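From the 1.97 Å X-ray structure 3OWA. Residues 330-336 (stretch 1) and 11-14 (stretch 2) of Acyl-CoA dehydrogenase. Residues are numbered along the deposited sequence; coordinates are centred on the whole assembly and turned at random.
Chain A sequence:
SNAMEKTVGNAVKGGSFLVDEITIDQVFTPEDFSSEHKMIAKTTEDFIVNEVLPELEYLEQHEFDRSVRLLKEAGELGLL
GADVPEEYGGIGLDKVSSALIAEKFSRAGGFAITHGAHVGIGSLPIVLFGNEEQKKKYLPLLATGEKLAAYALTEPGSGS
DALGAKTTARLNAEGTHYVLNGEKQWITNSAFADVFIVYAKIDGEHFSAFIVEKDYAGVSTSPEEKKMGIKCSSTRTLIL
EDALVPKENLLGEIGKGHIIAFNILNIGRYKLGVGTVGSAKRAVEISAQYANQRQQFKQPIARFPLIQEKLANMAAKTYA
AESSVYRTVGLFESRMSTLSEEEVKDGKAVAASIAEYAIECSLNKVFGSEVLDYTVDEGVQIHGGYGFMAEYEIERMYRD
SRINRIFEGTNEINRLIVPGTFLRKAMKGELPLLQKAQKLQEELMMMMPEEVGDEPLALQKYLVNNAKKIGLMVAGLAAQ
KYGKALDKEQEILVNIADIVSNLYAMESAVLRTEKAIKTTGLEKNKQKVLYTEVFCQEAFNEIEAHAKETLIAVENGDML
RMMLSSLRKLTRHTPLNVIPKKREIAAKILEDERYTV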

# COMPACT_ATOMS: atom_id res chain seq x y z
N GLY A 330 -4.64 -12.90 -25.68
CA GLY A 330 -4.29 -13.84 -26.74
C GLY A 330 -5.02 -15.18 -26.71
O GLY A 330 -5.37 -15.70 -27.77
N LEU A 331 -5.25 -15.75 -25.52
CA LEU A 331 -5.99 -17.02 -25.41
C LEU A 331 -7.44 -16.85 -25.87
O LEU A 331 -7.99 -17.70 -26.60
CB LEU A 331 -5.95 -17.60 -23.99
CG LEU A 331 -4.61 -18.15 -23.50
CD1 LEU A 331 -4.61 -18.31 -21.99
CD2 LEU A 331 -4.21 -19.47 -24.23
N PHE A 332 -8.05 -15.75 -25.44
CA PHE A 332 -9.39 -15.37 -25.86
C PHE A 332 -9.44 -15.25 -27.41
O PHE A 332 -10.30 -15.87 -28.05
CB PHE A 332 -9.79 -14.08 -25.12
CG PHE A 332 -11.25 -13.70 -25.24
CD1 PHE A 332 -11.68 -12.46 -24.75
CD2 PHE A 332 -12.19 -14.54 -25.85
CE1 PHE A 332 -13.05 -12.07 -24.85
CE2 PHE A 332 -13.55 -14.16 -25.96
CZ PHE A 332 -13.98 -12.93 -25.46
N GLU A 333 -8.50 -14.50 -27.99
CA GLU A 333 -8.44 -14.31 -29.46
C GLU A 333 -8.27 -15.61 -30.24
O GLU A 333 -8.83 -15.76 -31.33
CB GLU A 333 -7.32 -13.34 -29.87
CG GLU A 333 -7.77 -11.96 -30.31
CD GLU A 333 -8.80 -11.97 -31.43
OE1 GLU A 333 -9.92 -11.47 -31.17
OE2 GLU A 333 -8.52 -12.47 -32.56
N SER A 334 -7.48 -16.54 -29.72
CA SER A 334 -7.26 -17.77 -30.46
C SER A 334 -8.43 -18.75 -30.29
O SER A 334 -8.60 -19.66 -31.09
CB SER A 334 -5.90 -18.40 -30.14
OG SER A 334 -5.93 -19.03 -28.88
N ARG A 335 -9.24 -18.54 -29.26
CA ARG A 335 -10.46 -19.32 -29.10
C ARG A 335 -11.54 -18.75 -30.02
O ARG A 335 -12.37 -19.50 -30.57
CB ARG A 335 -10.91 -19.29 -27.65
CG ARG A 335 -11.57 -20.56 -27.18
CD ARG A 335 -10.55 -21.67 -27.00
NE ARG A 335 -11.02 -22.71 -26.09
CZ ARG A 335 -10.31 -23.79 -25.75
NH1 ARG A 335 -9.09 -23.98 -26.25
NH2 ARG A 335 -10.82 -24.69 -24.91
N MSE A 336 -11.52 -17.42 -30.18
CA MSE A 336 -12.37 -16.68 -31.11
C MSE A 336 -12.14 -17.07 -32.57
O MSE A 336 -13.08 -17.06 -33.37
CB MSE A 336 -12.11 -15.17 -30.99
CG MSE A 336 -12.61 -14.51 -29.70
SE MSE A 336 -14.51 -14.43 -29.61
CE MSE A 336 -14.80 -13.14 -31.03
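Stretch 2 11-14: AVKG

Stretch 1 is helical throughout: phi/psi values are helical, from -56/-39 at G330 to -80/-18 at S334, and S334 N, R335 N and M336 N donate hydrogen bonds to G330 O, L331 O and F332 O at 3.0, 3.1 and 2.9 Å. Stretch 2 has no regular helix or strand; V12, K13 and G14, with psi between 130° and 150°, are extended. The nearest CA pairs, L331 to V12 at 7.3 Å and R335 to A11 at 6.5 Å, show that the later helix residue pairs with the earlier segment residue, so from A11 to V12 the segment runs counter to the helix, obliquely rather than antiparallel along its whole length.

G330 makes no contact. L331 sets its CB sideways, but its m,t rotamer brings CD2 to 3.9 Å from V12 CB, an apolar contact. F332 and E333 are out of reach, their side chains staying more than 9 Å away. Three residues on from L331, the CA-to-CB bond of S334 points toward the segment, with OG 4.2 Å from A11 CB. R335 has the largest covered area of the helix residues. Its NH1 approaches A11 CB at 3.3 Å, near the guanidinium plane, and NH2 lies 4.2 Å from K13 CG, also at the edge. NH1 is likewise 3.3 Å from V12 O, but the poor angle excludes a hydrogen bond. M336 is out of reach. The contact buries 255 Å², both sides summed, and contains no cross-stretch hydrogen bond.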

# COMPACT_ATOMS: atom_id res chain seq x y z
N ALA A 11 -6.62 -25.21 -29.77
CA ALA A 11 -6.11 -24.17 -28.83
C ALA A 11 -5.75 -24.75 -27.45
O ALA A 11 -5.87 -25.97 -27.23
CB ALA A 11 -7.13 -23.03 -28.70
N VAL A 12 -5.29 -23.88 -26.54
CA VAL A 12 -4.80 -24.25 -25.20
C VAL A 12 -5.95 -24.16 -24.18
O VAL A 12 -6.69 -23.18 -24.18
CB VAL A 12 -3.62 -23.31 -24.81
CG1 VAL A 12 -3.34 -23.30 -23.31
CG2 VAL A 12 -2.38 -23.67 -25.60
N LYS A 13 -6.11 -25.17 -23.33
CA LYS A 13 -7.22 -25.15 -22.37
C LYS A 13 -6.97 -24.20 -21.20
O LYS A 13 -5.82 -23.99 -20.80
CB LYS A 13 -7.53 -26.54 -21.83
CG LYS A 13 -8.42 -27.35 -22.75
CD LYS A 13 -8.73 -28.73 -22.19
CE LYS A 13 -9.79 -29.43 -23.07
NZ LYS A 13 -9.89 -30.91 -22.82
N GLY A 14 -8.05 -23.66 -20.66
CA GLY A 14 -7.97 -22.83 -19.46
C GLY A 14 -7.42 -23.61 -18.28
O GLY A 14 -7.87 -24.72 -17.99